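Local structure of NADH-rubredoxin oxidoreductase (Clostridium acetobutylicum, 3KLJ) at residues S9-I14 / K104-I109; C32-M37 / N76-T81; S326-S331 / V339-E344; N345-A350 / K370-I375. The protein catalyses the NADH-dependent reduction of rubredoxin through a bound FAD, passing electrons into the dioxygen-scavenging chain of this anaerobe. All coordinates share one frame; numbering follows the deposited sequence.

Contact 1: residues S9-I14 / K104-I109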
loop_
_atom_site.group_PDB
_atom_site.type_symbol
_atom_site.label_atom_id
_atom_site.label_comp_id
_atom_site.label_asym_id
_atom_site.label_seq_id
_atom_site.Cartn_x
_atom_site.Cartn_y
_atom_site.Cartn_z
ATOM N N SER A 9 4.863 30.825 -8.746
ATOM C CA SER A 9 4.083 30.189 -9.803
ATOM C C SER A 9 4.971 29.293 -10.665
ATOM O O SER A 9 6.100 29.665 -10.992
ATOM C CB SER A 9 3.393 31.240 -10.675
ATOM O OG SER A 9 4.283 31.775 -11.635
ATOM N N THR A 10 4.458 28.115 -11.019
ATOM C CA THR A 10 5.192 27.139 -11.835
ATOM C C THR A 10 4.311 26.575 -12.940
ATOM O O THR A 10 3.104 26.808 -12.945
ATOM C CB THR A 10 5.733 25.952 -10.987
ATOM O OG1 THR A 10 4.683 25.411 -10.172
ATOM C CG2 THR A 10 6.863 26.409 -10.105
ATOM N N LYS A 11 4.920 25.847 -13.879
ATOM C CA LYS A 11 4.180 25.152 -14.930
ATOM C C LYS A 11 3.498 23.917 -14.329
ATOM O O LYS A 11 2.264 23.819 -14.305
ATOM C CB LYS A 11 5.111 24.743 -16.083
ATOM C CG LYS A 11 5.301 25.771 -17.209
ATOM C CD LYS A 11 6.120 26.973 -16.779
ATOM C CE LYS A 11 6.981 27.502 -17.923
ATOM N NZ LYS A 11 6.195 27.730 -19.168
ATOM N N ILE A 12 4.319 22.987 -13.838
ATOM C CA ILE A 12 3.827 21.747 -13.233
ATOM C C ILE A 12 3.996 21.772 -11.722
ATOM O O ILE A 12 5.126 21.837 -11.204
ATOM C CB ILE A 12 4.531 20.498 -13.817
ATOM C CG1 ILE A 12 4.468 20.523 -15.352
ATOM C CG2 ILE A 12 3.939 19.215 -13.220
ATOM C CD1 ILE A 12 4.801 19.217 -15.983
ATOM N N LEU A 13 2.859 21.737 -11.033
ATOM C CA LEU A 13 2.818 21.630 -9.587
ATOM C C LEU A 13 2.500 20.194 -9.209
ATOM O O LEU A 13 1.489 19.642 -9.645
ATOM C CB LEU A 13 1.737 22.528 -9.001
ATOM C CG LEU A 13 2.067 23.332 -7.742
ATOM C CD1 LEU A 13 0.846 23.500 -6.836
ATOM C CD2 LEU A 13 3.268 22.786 -6.974
ATOM N N ILE A 14 3.372 19.605 -8.397
ATOM C CA ILE A 14 3.182 18.248 -7.907
ATOM C C ILE A 14 2.893 18.281 -6.408
ATOM O O ILE A 14 3.744 18.685 -5.599
ATOM C CB ILE A 14 4.400 17.357 -8.243
ATOM C CG1 ILE A 14 4.527 17.199 -9.761
ATOM C CG2 ILE A 14 4.285 15.985 -7.581
ATOM C CD1 ILE A 14 5.801 16.529 -10.195
ATOM N N LYS A 104 0.645 29.341 -7.758
ATOM C CA LYS A 104 -0.044 29.237 -9.039
ATOM C C LYS A 104 0.576 28.148 -9.907
ATOM O O LYS A 104 1.799 28.000 -9.951
ATOM C CB LYS A 104 -0.054 30.588 -9.775
ATOM C CG LYS A 104 -0.925 30.611 -11.041
ATOM C CD LYS A 104 -1.633 31.951 -11.251
ATOM C CE LYS A 104 -0.684 33.051 -11.716
ATOM N NZ LYS A 104 -1.400 34.334 -12.010
ATOM N N TYR A 105 -0.276 27.389 -10.587
ATOM C CA TYR A 105 0.165 26.327 -11.481
ATOM C C TYR A 105 -0.483 26.474 -12.849
ATOM O O TYR A 105 -1.496 27.149 -12.979
ATOM C CB TYR A 105 -0.190 24.952 -10.891
ATOM C CG TYR A 105 -1.680 24.690 -10.738
ATOM C CD1 TYR A 105 -2.440 24.237 -11.821
ATOM C CD2 TYR A 105 -2.327 24.886 -9.514
ATOM C CE1 TYR A 105 -3.799 23.993 -11.697
ATOM C CE2 TYR A 105 -3.692 24.640 -9.378
ATOM C CZ TYR A 105 -4.417 24.193 -10.478
ATOM O OH TYR A 105 -5.766 23.948 -10.377
ATOM N N GLU A 106 0.091 25.818 -13.858
ATOM C CA GLU A 106 -0.589 25.638 -15.142
ATOM C C GLU A 106 -1.225 24.240 -15.140
ATOM O O GLU A 106 -2.360 24.058 -15.585
ATOM C CB GLU A 106 0.377 25.798 -16.319
ATOM C CG GLU A 106 1.163 27.112 -16.329
ATOM C CD GLU A 106 1.961 27.325 -17.616
ATOM O OE1 GLU A 106 1.845 26.483 -18.537
ATOM O OE2 GLU A 106 2.703 28.335 -17.709
ATOM N N LYS A 107 -0.477 23.261 -14.641
ATOM C CA LYS A 107 -1.002 21.917 -14.398
ATOM C C LYS A 107 -0.702 21.438 -12.982
ATOM O O LYS A 107 0.386 21.689 -12.449
ATOM C CB LYS A 107 -0.443 20.923 -15.412
ATOM C CG LYS A 107 -1.352 20.718 -16.600
ATOM C CD LYS A 107 -0.834 21.353 -17.840
ATOM C CE LYS A 107 -1.758 21.000 -18.991
ATOM N NZ LYS A 107 -1.251 21.571 -20.261
ATOM N N LEU A 108 -1.680 20.757 -12.384
ATOM C CA LEU A 108 -1.568 20.242 -11.030
ATOM C C LEU A 108 -1.635 18.718 -11.041
ATOM O O LEU A 108 -2.572 18.129 -11.591
ATOM C CB LEU A 108 -2.685 20.816 -10.137
ATOM C CG LEU A 108 -2.721 20.379 -8.662
ATOM C CD1 LEU A 108 -1.479 20.854 -7.904
ATOM C CD2 LEU A 108 -3.983 20.843 -7.945
ATOM N N ILE A 109 -0.639 18.080 -10.435
ATOM C CA ILE A 109 -0.659 16.630 -10.289
ATOM C C ILE A 109 -0.793 16.300 -8.808
ATOM O O ILE A 109 0.103 16.623 -8.016
ATOM C CB ILE A 109 0.619 15.993 -10.860
ATOM C CG1 ILE A 109 0.746 16.311 -12.363
ATOM C CG2 ILE A 109 0.648 14.490 -10.589
ATOM C CD1 ILE A 109 2.062 15.853 -12.978
#

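Contact 2: residues C32-M37 / N76-T81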
loop_
_atom_site.group_PDB
_atom_site.type_symbol
_atom_site.label_atom_id
_atom_site.label_comp_id
_atom_site.label_asym_id
_atom_site.label_seq_id
_atom_site.Cartn_x
_atom_site.Cartn_y
_atom_site.Cartn_z
ATOM N N CYS A 32 8.898 19.299 -19.907
ATOM C CA CYS A 32 8.561 20.587 -19.297
ATOM C C CYS A 32 9.742 21.111 -18.504
ATOM O O CYS A 32 10.567 20.341 -18.005
ATOM C CB CYS A 32 7.306 20.508 -18.425
ATOM S SG CYS A 32 5.935 21.524 -19.038
ATOM N N ASP A 33 9.848 22.433 -18.412
ATOM C CA ASP A 33 11.062 23.048 -17.845
ATOM C C ASP A 33 10.876 23.807 -16.521
ATOM O O ASP A 33 11.781 24.528 -16.085
ATOM C CB ASP A 33 11.756 23.938 -18.896
ATOM C CG ASP A 33 10.953 25.190 -19.244
ATOM O OD1 ASP A 33 9.727 25.221 -18.992
ATOM O OD2 ASP A 33 11.557 26.150 -19.776
ATOM N N ASP A 34 9.714 23.646 -15.893
ATOM C CA ASP A 34 9.395 24.359 -14.662
ATOM C C ASP A 34 8.517 23.484 -13.759
ATOM O O ASP A 34 7.282 23.562 -13.797
ATOM C CB ASP A 34 8.704 25.687 -14.996
ATOM C CG ASP A 34 8.479 26.569 -13.777
ATOM O OD1 ASP A 34 8.976 26.249 -12.678
ATOM O OD2 ASP A 34 7.795 27.600 -13.928
ATOM N N ILE A 35 9.183 22.662 -12.948
ATOM C CA ILE A 35 8.534 21.665 -12.095
ATOM C C ILE A 35 8.781 21.950 -10.611
ATOM O O ILE A 35 9.936 22.107 -10.171
ATOM C CB ILE A 35 9.058 20.239 -12.415
ATOM C CG1 ILE A 35 9.035 19.965 -13.924
ATOM C CG2 ILE A 35 8.280 19.172 -11.638
ATOM C CD1 ILE A 35 10.107 18.964 -14.362
ATOM N N THR A 36 7.695 21.989 -9.843
ATOM C CA THR A 36 7.754 22.166 -8.393
ATOM C C THR A 36 6.997 21.064 -7.667
ATOM O O THR A 36 5.855 20.758 -8.012
ATOM C CB THR A 36 7.161 23.525 -7.984
ATOM O OG1 THR A 36 7.911 24.558 -8.614
ATOM C CG2 THR A 36 7.217 23.736 -6.482
ATOM N N MET A 37 7.639 20.489 -6.655
ATOM C CA MET A 37 7.037 19.468 -5.816
ATOM C C MET A 37 6.833 19.997 -4.409
ATOM O O MET A 37 7.762 20.546 -3.806
ATOM C CB MET A 37 7.942 18.244 -5.739
ATOM C CG MET A 37 8.380 17.680 -7.075
ATOM S SD MET A 37 9.360 16.182 -6.828
ATOM C CE MET A 37 8.019 15.039 -6.467
ATOM N N ASN A 76 16.993 20.600 -11.983
ATOM C CA ASN A 76 16.199 21.810 -11.712
ATOM C C ASN A 76 14.777 21.613 -11.191
ATOM O O ASN A 76 13.928 22.491 -11.348
ATOM C CB ASN A 76 16.172 22.733 -12.926
ATOM C CG ASN A 76 16.950 23.982 -12.700
ATOM O OD1 ASN A 76 18.181 23.962 -12.679
ATOM N ND2 ASN A 76 16.241 25.094 -12.519
ATOM N N ILE A 77 14.520 20.469 -10.573
ATOM C CA ILE A 77 13.232 20.240 -9.946
ATOM C C ILE A 77 13.249 20.871 -8.562
ATOM O O ILE A 77 14.115 20.567 -7.741
ATOM C CB ILE A 77 12.901 18.733 -9.863
ATOM C CG1 ILE A 77 12.682 18.166 -11.273
ATOM C CG2 ILE A 77 11.676 18.503 -8.981
ATOM C CD1 ILE A 77 12.951 16.665 -11.393
ATOM N N LYS A 78 12.287 21.750 -8.317
ATOM C CA LYS A 78 12.175 22.461 -7.049
ATOM C C LYS A 78 11.300 21.707 -6.055
ATOM O O LYS A 78 10.114 21.447 -6.310
ATOM C CB LYS A 78 11.638 23.875 -7.288
ATOM C CG LYS A 78 12.597 24.755 -8.094
ATOM C CD LYS A 78 11.895 25.914 -8.782
ATOM C CE LYS A 78 11.106 25.455 -10.011
ATOM N NZ LYS A 78 10.312 26.582 -10.599
ATOM N N VAL A 79 11.892 21.343 -4.923
ATOM C CA VAL A 79 11.167 20.623 -3.881
ATOM C C VAL A 79 10.995 21.535 -2.672
ATOM O O VAL A 79 11.977 22.029 -2.112
ATOM C CB VAL A 79 11.879 19.320 -3.466
ATOM C CG1 VAL A 79 11.043 18.551 -2.442
ATOM C CG2 VAL A 79 12.156 18.443 -4.687
ATOM N N ILE A 80 9.743 21.784 -2.299
ATOM C CA ILE A 80 9.446 22.509 -1.068
ATOM C C ILE A 80 9.069 21.482 -0.001
ATOM O O ILE A 80 7.989 20.882 -0.059
ATOM C CB ILE A 80 8.307 23.539 -1.244
ATOM C CG1 ILE A 80 8.379 24.198 -2.626
ATOM C CG2 ILE A 80 8.368 24.595 -0.134
ATOM C CD1 ILE A 80 7.137 24.985 -3.002
ATOM N N THR A 81 9.972 21.272 0.957
ATOM C CA THR A 81 9.756 20.276 2.016
ATOM C C THR A 81 9.046 20.892 3.218
ATOM O O THR A 81 9.021 22.121 3.373
ATOM C CB THR A 81 11.080 19.627 2.492
ATOM O OG1 THR A 81 12.036 20.657 2.765
ATOM C CG2 THR A 81 11.631 18.673 1.433
#

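Contact 3: residues S326-S331 / V339-E344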
loop_
_atom_site.group_PDB
_atom_site.type_symbol
_atom_site.label_atom_id
_atom_site.label_comp_id
_atom_site.label_asym_id
_atom_site.label_seq_id
_atom_site.Cartn_x
_atom_site.Cartn_y
_atom_site.Cartn_z
ATOM N N SER A 326 -19.259 -22.163 -7.045
ATOM C CA SER A 326 -20.001 -23.386 -7.321
ATOM C C SER A 326 -19.231 -24.596 -6.800
ATOM O O SER A 326 -19.837 -25.581 -6.374
ATOM C CB SER A 326 -20.287 -23.529 -8.821
ATOM O OG SER A 326 -19.156 -23.178 -9.598
ATOM N N LYS A 327 -17.901 -24.507 -6.820
ATOM C CA LYS A 327 -17.035 -25.584 -6.351
ATOM C C LYS A 327 -15.718 -25.045 -5.783
ATOM O O LYS A 327 -15.163 -24.065 -6.292
ATOM C CB LYS A 327 -16.753 -26.562 -7.492
ATOM C CG LYS A 327 -16.286 -27.939 -7.046
ATOM C CD LYS A 327 -16.181 -28.892 -8.236
ATOM C CE LYS A 327 -16.087 -30.338 -7.763
ATOM N NZ LYS A 327 -15.934 -31.302 -8.889
ATOM N N VAL A 328 -15.227 -25.706 -4.735
ATOM C CA VAL A 328 -13.981 -25.342 -4.063
ATOM C C VAL A 328 -13.046 -26.539 -4.037
ATOM O O VAL A 328 -13.425 -27.616 -3.584
ATOM C CB VAL A 328 -14.239 -24.899 -2.586
ATOM C CG1 VAL A 328 -12.918 -24.680 -1.830
ATOM C CG2 VAL A 328 -15.080 -23.648 -2.538
ATOM N N PHE A 329 -11.830 -26.350 -4.533
ATOM C CA PHE A 329 -10.757 -27.328 -4.351
ATOM C C PHE A 329 -9.677 -26.797 -3.406
ATOM O O PHE A 329 -9.112 -25.722 -3.630
ATOM C CB PHE A 329 -10.110 -27.687 -5.683
ATOM C CG PHE A 329 -11.057 -28.255 -6.687
ATOM C CD1 PHE A 329 -11.428 -29.589 -6.628
ATOM C CD2 PHE A 329 -11.560 -27.460 -7.707
ATOM C CE1 PHE A 329 -12.299 -30.126 -7.566
ATOM C CE2 PHE A 329 -12.438 -27.995 -8.653
ATOM C CZ PHE A 329 -12.798 -29.327 -8.582
ATOM N N ARG A 330 -9.375 -27.582 -2.379
ATOM C CA ARG A 330 -8.405 -27.204 -1.371
ATOM C C ARG A 330 -7.345 -28.297 -1.252
ATOM O O ARG A 330 -7.655 -29.476 -1.369
ATOM C CB ARG A 330 -9.127 -26.998 -0.037
ATOM C CG ARG A 330 -8.277 -26.470 1.104
ATOM C CD ARG A 330 -9.140 -26.144 2.329
ATOM N NE ARG A 330 -10.020 -24.989 2.099
ATOM C CZ ARG A 330 -11.332 -25.054 1.853
ATOM N NH1 ARG A 330 -11.965 -26.228 1.809
ATOM N NH2 ARG A 330 -12.020 -23.932 1.656
ATOM N N SER A 331 -6.097 -27.890 -1.030
ATOM C CA SER A 331 -5.008 -28.820 -0.746
ATOM C C SER A 331 -4.141 -28.272 0.377
ATOM O O SER A 331 -3.684 -27.125 0.310
ATOM C CB SER A 331 -4.154 -29.054 -1.999
ATOM O OG SER A 331 -2.999 -29.822 -1.694
ATOM N N VAL A 339 -5.883 -23.102 -2.400
ATOM C CA VAL A 339 -7.336 -23.042 -2.483
ATOM C C VAL A 339 -7.734 -22.463 -3.838
ATOM O O VAL A 339 -7.163 -21.472 -4.311
ATOM C CB VAL A 339 -8.003 -22.306 -1.264
ATOM C CG1 VAL A 339 -7.625 -20.821 -1.201
ATOM C CG2 VAL A 339 -9.514 -22.486 -1.285
ATOM N N CYS A 340 -8.704 -23.114 -4.465
ATOM C CA CYS A 340 -9.115 -22.768 -5.805
ATOM C C CYS A 340 -10.647 -22.736 -5.835
ATOM O O CYS A 340 -11.306 -23.716 -5.478
ATOM C CB CYS A 340 -8.512 -23.810 -6.759
ATOM S SG CYS A 340 -8.977 -23.729 -8.450
ATOM N N MET A 341 -11.208 -21.595 -6.229
ATOM C CA MET A 341 -12.660 -21.390 -6.204
ATOM C C MET A 341 -13.215 -21.212 -7.613
ATOM O O MET A 341 -12.729 -20.384 -8.390
ATOM C CB MET A 341 -13.022 -20.197 -5.315
ATOM C CG MET A 341 -12.526 -20.335 -3.884
ATOM S SD MET A 341 -12.914 -18.940 -2.804
ATOM C CE MET A 341 -12.419 -19.607 -1.218
ATOM N N LEU A 342 -14.224 -22.013 -7.943
ATOM C CA LEU A 342 -14.775 -22.032 -9.291
ATOM C C LEU A 342 -16.093 -21.296 -9.407
ATOM O O LEU A 342 -16.913 -21.307 -8.490
ATOM C CB LEU A 342 -14.951 -23.470 -9.789
ATOM C CG LEU A 342 -13.747 -24.102 -10.479
ATOM C CD1 LEU A 342 -12.650 -24.460 -9.483
ATOM C CD2 LEU A 342 -14.181 -25.323 -11.263
ATOM N N LYS A 343 -16.277 -20.650 -10.550
ATOM C CA LYS A 343 -17.573 -20.133 -10.950
ATOM C C LYS A 343 -17.906 -20.796 -12.273
ATOM O O LYS A 343 -17.435 -20.369 -13.332
ATOM C CB LYS A 343 -17.541 -18.610 -11.070
ATOM C CG LYS A 343 -18.905 -17.949 -10.928
ATOM C CD LYS A 343 -18.829 -16.709 -10.039
ATOM C CE LYS A 343 -18.683 -17.090 -8.567
ATOM N NZ LYS A 343 -18.285 -15.933 -7.719
ATOM N N GLU A 344 -18.697 -21.865 -12.188
ATOM C CA GLU A 344 -19.027 -22.728 -13.327
ATOM C C GLU A 344 -17.801 -23.537 -13.750
ATOM O O GLU A 344 -17.324 -24.394 -12.996
ATOM C CB GLU A 344 -19.597 -21.926 -14.514
ATOM C CG GLU A 344 -20.926 -21.219 -14.266
ATOM C CD GLU A 344 -22.081 -22.181 -14.057
ATOM O OE1 GLU A 344 -22.272 -22.635 -12.907
ATOM O OE2 GLU A 344 -22.803 -22.470 -15.038
#

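Contact 4: residues N345-A350 / K370-I375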
loop_
_atom_site.group_PDB
_atom_site.type_symbol
_atom_site.label_atom_id
_atom_site.label_comp_id
_atom_site.label_asym_id
_atom_site.label_seq_id
_atom_site.Cartn_x
_atom_site.Cartn_y
_atom_site.Cartn_z
ATOM N N ASN A 345 -17.300 -23.257 -14.954
ATOM C CA ASN A 345 -16.109 -23.937 -15.450
ATOM C C ASN A 345 -14.902 -23.000 -15.532
ATOM O O ASN A 345 -13.934 -23.250 -16.259
ATOM C CB ASN A 345 -16.402 -24.634 -16.780
ATOM C CG ASN A 345 -17.418 -25.748 -16.631
ATOM O OD1 ASN A 345 -18.541 -25.520 -16.180
ATOM N ND2 ASN A 345 -17.028 -26.962 -16.998
ATOM N N LYS A 346 -14.962 -21.931 -14.741
ATOM C CA LYS A 346 -13.903 -20.936 -14.688
ATOM C C LYS A 346 -13.361 -20.836 -13.271
ATOM O O LYS A 346 -14.096 -21.040 -12.310
ATOM C CB LYS A 346 -14.433 -19.580 -15.160
ATOM C CG LYS A 346 -15.079 -19.634 -16.544
ATOM C CD LYS A 346 -15.117 -18.279 -17.217
ATOM C CE LYS A 346 -15.337 -18.432 -18.713
ATOM N NZ LYS A 346 -15.159 -17.150 -19.447
ATOM N N ILE A 347 -12.068 -20.549 -13.141
ATOM C CA ILE A 347 -11.512 -20.238 -11.834
ATOM C C ILE A 347 -11.779 -18.755 -11.566
ATOM O O ILE A 347 -11.325 -17.887 -12.322
ATOM C CB ILE A 347 -10.007 -20.558 -11.734
ATOM C CG1 ILE A 347 -9.735 -22.020 -12.108
ATOM C CG2 ILE A 347 -9.493 -20.253 -10.330
ATOM C CD1 ILE A 347 -8.262 -22.368 -12.195
ATOM N N ASP A 348 -12.542 -18.486 -10.509
ATOM C CA ASP A 348 -12.928 -17.128 -10.132
ATOM C C ASP A 348 -11.976 -16.533 -9.101
ATOM O O ASP A 348 -11.740 -15.326 -9.088
ATOM C CB ASP A 348 -14.356 -17.117 -9.569
ATOM C CG ASP A 348 -14.876 -15.708 -9.298
ATOM O OD1 ASP A 348 -14.971 -14.913 -10.250
ATOM O OD2 ASP A 348 -15.196 -15.397 -8.133
ATOM N N ALA A 349 -11.445 -17.383 -8.229
ATOM C CA ALA A 349 -10.549 -16.935 -7.170
ATOM C C ALA A 349 -9.658 -18.067 -6.705
ATOM O O ALA A 349 -10.049 -19.239 -6.730
ATOM C CB ALA A 349 -11.330 -16.365 -5.997
ATOM N N ALA A 350 -8.448 -17.707 -6.294
ATOM C CA ALA A 350 -7.478 -18.679 -5.818
ATOM C C ALA A 350 -6.436 -18.013 -4.947
ATOM O O ALA A 350 -6.095 -16.837 -5.157
ATOM C CB ALA A 350 -6.806 -19.371 -6.986
ATOM N N LYS A 370 -9.742 -18.576 -18.313
ATOM C CA LYS A 370 -9.652 -19.887 -18.934
ATOM C C LYS A 370 -10.801 -20.784 -18.497
ATOM O O LYS A 370 -11.081 -20.927 -17.306
ATOM C CB LYS A 370 -8.319 -20.548 -18.580
ATOM C CG LYS A 370 -7.964 -21.736 -19.461
ATOM C CD LYS A 370 -6.682 -22.400 -18.999
ATOM C CE LYS A 370 -6.014 -23.128 -20.158
ATOM N NZ LYS A 370 -4.593 -23.379 -19.833
ATOM N N SER A 371 -11.464 -21.388 -19.474
ATOM C CA SER A 371 -12.523 -22.348 -19.197
ATOM C C SER A 371 -11.938 -23.752 -19.095
ATOM O O SER A 371 -11.016 -24.104 -19.833
ATOM C CB SER A 371 -13.589 -22.285 -20.280
ATOM O OG SER A 371 -12.978 -22.243 -21.552
ATOM N N PHE A 372 -12.480 -24.538 -18.172
ATOM C CA PHE A 372 -11.997 -25.883 -17.895
ATOM C C PHE A 372 -13.121 -26.862 -18.173
ATOM O O PHE A 372 -14.117 -26.897 -17.437
ATOM C CB PHE A 372 -11.538 -26.000 -16.430
ATOM C CG PHE A 372 -10.326 -25.169 -16.107
ATOM C CD1 PHE A 372 -10.449 -23.802 -15.849
ATOM C CD2 PHE A 372 -9.057 -25.751 -16.071
ATOM C CE1 PHE A 372 -9.333 -23.029 -15.568
ATOM C CE2 PHE A 372 -7.930 -24.989 -15.777
ATOM C CZ PHE A 372 -8.067 -23.625 -15.526
ATOM N N ASP A 373 -12.971 -27.646 -19.237
ATOM C CA ASP A 373 -13.988 -28.626 -19.617
ATOM C C ASP A 373 -14.030 -29.848 -18.691
ATOM O O ASP A 373 -14.964 -30.646 -18.748
ATOM C CB ASP A 373 -13.844 -29.041 -21.094
ATOM C CG ASP A 373 -12.456 -29.555 -21.435
ATOM O OD1 ASP A 373 -11.898 -30.373 -20.672
ATOM O OD2 ASP A 373 -11.922 -29.152 -22.490
ATOM N N ASN A 374 -13.017 -29.986 -17.843
ATOM C CA ASN A 374 -12.995 -31.031 -16.834
ATOM C C ASN A 374 -12.798 -30.429 -15.440
ATOM O O ASN A 374 -11.729 -29.916 -15.119
ATOM C CB ASN A 374 -11.899 -32.053 -17.144
ATOM C CG ASN A 374 -12.094 -33.375 -16.414
ATOM O OD1 ASN A 374 -11.836 -34.443 -16.968
ATOM N ND2 ASN A 374 -12.556 -33.310 -15.173
ATOM N N ILE A 375 -13.839 -30.487 -14.618
ATOM C CA ILE A 375 -13.754 -29.952 -13.261
ATOM C C ILE A 375 -14.009 -31.030 -12.199
ATOM O O ILE A 375 -14.348 -30.718 -11.057
ATOM C CB ILE A 375 -14.675 -28.710 -13.068
ATOM C CG1 ILE A 375 -16.146 -29.054 -13.349
ATOM C CG2 ILE A 375 -14.193 -27.553 -13.952
ATOM C CD1 ILE A 375 -17.155 -28.049 -12.801
HETATM O O HOH W 1 -10.201 -19.407 -15.285
#

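Contact 1: residues S9-I14 / K104-I109
Lys11 O takes two backbone N-H groups from the facing segment: Lys107 N at 2.8 Å, nearly in line with the carbonyl, and Glu106 N at 3.0 Å, tilted 26° from the carbonyl plane. This fork sits at the irregular residues Tyr105 and Glu106, between strands 102-104 and 107-110. Beyond it the pattern is that of parallel strands, with Leu13 N donating to Lys107 O at 2.9 Å and Ile109 N to Leu13 O at 2.8 Å. Before it, Thr10 N reaches Lys104 O at 2.9 Å. In one of the two conformers of Lys11, Glu106 lies alongside it, both side chains pointing the same way, and OE2 and NZ form a long and doubtful salt bridge.

Packing divides between the two faces of the sheet. On one, Leu13 crosses Tyr105 at about a right angle, CB against CB at 3.6 Å, and runs beside Leu108, their CD1 methyls meeting. With chi1 at 64°, Tyr105 CG stands between its own backbone N and carbonyl carbon, and the ring lies with Leu108 CB over its centre; Val95 of strand 94-97 adjoins Leu13, Tyr105 and Leu108. On the other face Ile109 CD1 touches Ile12 CG2 at 3.9 Å, and Ala24 of helix 19-28 packs on Ile14 and Ile109.

These are neighbouring strands of the parallel sheet in the Rossmann-like FAD-binding domain, and the side chain of Ile14 lies about 8 Å from the cofactor. The chemistry implies a junction held mainly by backbone bonds and buried aliphatic groups, to which the doubtful ion pair probably adds little.

Contact 2: residues C32-M37 / N76-T81
The outer edge of the parallel sheet in the FAD-binding domain is formed here, where strand 78-80 pairs with strand 35-38. Met37 turns both its N and its O toward strand 78-80, bonding to the residues that flank Val79 in the sequence: its N donates to Lys78 O at 2.7 Å and its O accepts from Ile80 N at 2.8 Å. Lys78 N adds a bond to Ile35 O at 3.0 Å.

Lys78 lies on the same face as Thr36. Its chain turns at chi3 (-75°), bringing CE to 3.6 Å from Thr36 OG1, and NZ forms a salt bridge with Asp34 OD1. The modelled separation of those two atoms, 2.5 Å, is very short, and its exact value is doubtful, though the salt bridge itself stands. The other carboxylate oxygen of Asp34, OD2, accepts a weak bond from Lys11 N. Further along this face Thr36 CG2 meets Ile80 CD1 at 3.7 Å.

On the opposite face, Met37 crosses Ile77 obliquely, CG and SD both lying against the CG2 methyl, with CG at 3.9 Å. Met37 also runs beside Val79, pointing the same way, while Ile35 CD1 approaches Ile77 CG1 at 4.1 Å.

Two helices cover this apolar side: Tyr72 of helix 69-74 packs on Met37, Ile77 and Val79, and Ala25 of helix 19-28 on Met37 and Ile77. Strand 12-15 flanks strand 35-38 away from 78-80, while Cys32, just upstream, forms the disulfide with Cys292.

Contact 3: residues S326-S331 / V339-E344
Phe329 and Leu342 make the tight side of this contact: Leu342 CD1 comes up at the ring edge, near its plane, 3.6 Å from CE2 and almost as close to CD2. The ring is placed with CG anti to its own carbonyl carbon (chi1 -59°). Phe329 and Cys340 form a hydrogen-bonded pair, each N donating to the other's O at 2.8 Å. Ile381 of helix 378-382 packs on both Phe329 and Leu342.

The two segments are the arms of a beta hairpin, strands 327-332 and 337-343, at the margin of the antiparallel sheet in the C-terminal domain; 327-332 is the outermost strand within the chain. Leu342 N donates to Lys327 O at 2.8 Å.

On the face carrying Val328, Arg330, Val339 and Met341 the packing is sparser. The side chains of Val328 and Val339 cross, with Val328 CG1 4.1 Å from Val339 CG2, and Val328 CG2 is 4.4 Å from Met341 CG. Arg330 runs beside Val339, its NH2 group 4.1 Å from CG2, while the guanidinium makes salt bridges to Asp187 and Asp189. At the exposed end of the hairpin, Ser326 OG accepts from Glu344 N at 2.9 Å and donates weakly to Leu342 O, which also takes Ser326 N at 2.9 Å.

Contact 4: residues N345-A350 / K370-I375
Asn345 O accepts from Phe372 N at 2.7 Å, a backbone bond that joins, unusually, the beginning of a strand to a segment that has no regular structure. A second bond, from Asn345 ND2 to Phe372 O at 2.9 Å, holds for one of the two conformers of Asn345 and is doubtful for that reason. In that conformer the acceptor lies close to the amide plane of Asn345, 11° out of it, while ND2 itself is tilted 20° from the carbonyl plane of Phe372.

Asn345 O also lies at the edge of the Phe372 ring, near its plane and 3.6 Å from CD1. Two residues on, Ile347 crosses the ring obliquely: CD1 is 3.6 Å from CZ, and CG1 equally near CE1. Where the backbones draw apart, a water bridges them, accepting from Ile347 N at 3.1 Å and donating to Lys370 O at 2.7 Å.

The contact fastens the loop between helices 356-367 and 378-382 to the start of strand 346-353, away from the FAD-binding residues. Within that strand, Asp348 and Ala349 both face Met341 in a classic beta bulge. Leu362 and Ile366 of helix 356-367 pack on Ile347, Ile381 of helix 378-382 touches both Ile347 and Phe372, and on the neighbouring strand 337-343 Cys340 meets Ile347 and Leu342 meets Ile375.

How the contacts relate
From the N terminus, contact 1 closes a long loop by setting strand 12-15 beside strand 107-110, and contact 2 falls wholly within that loop, closing a shorter one. They share a sheet: strands 12-15 and 35-38 are neighbours, probably hydrogen-bonded from Ile14 N to Thr36 O and from Thr36 N to Ile12 O, so the two contacts span four adjacent strands of the FAD-binding domain. Contacts 3 and 4 follow in series in the C-terminal domain, the first a hairpin, the second tying the next strand to a late loop. Strands 337-343 and 346-353 pair, and Lys327 NZ reaches Ile375 O. Centres of the two groups lie about 50 Å apart.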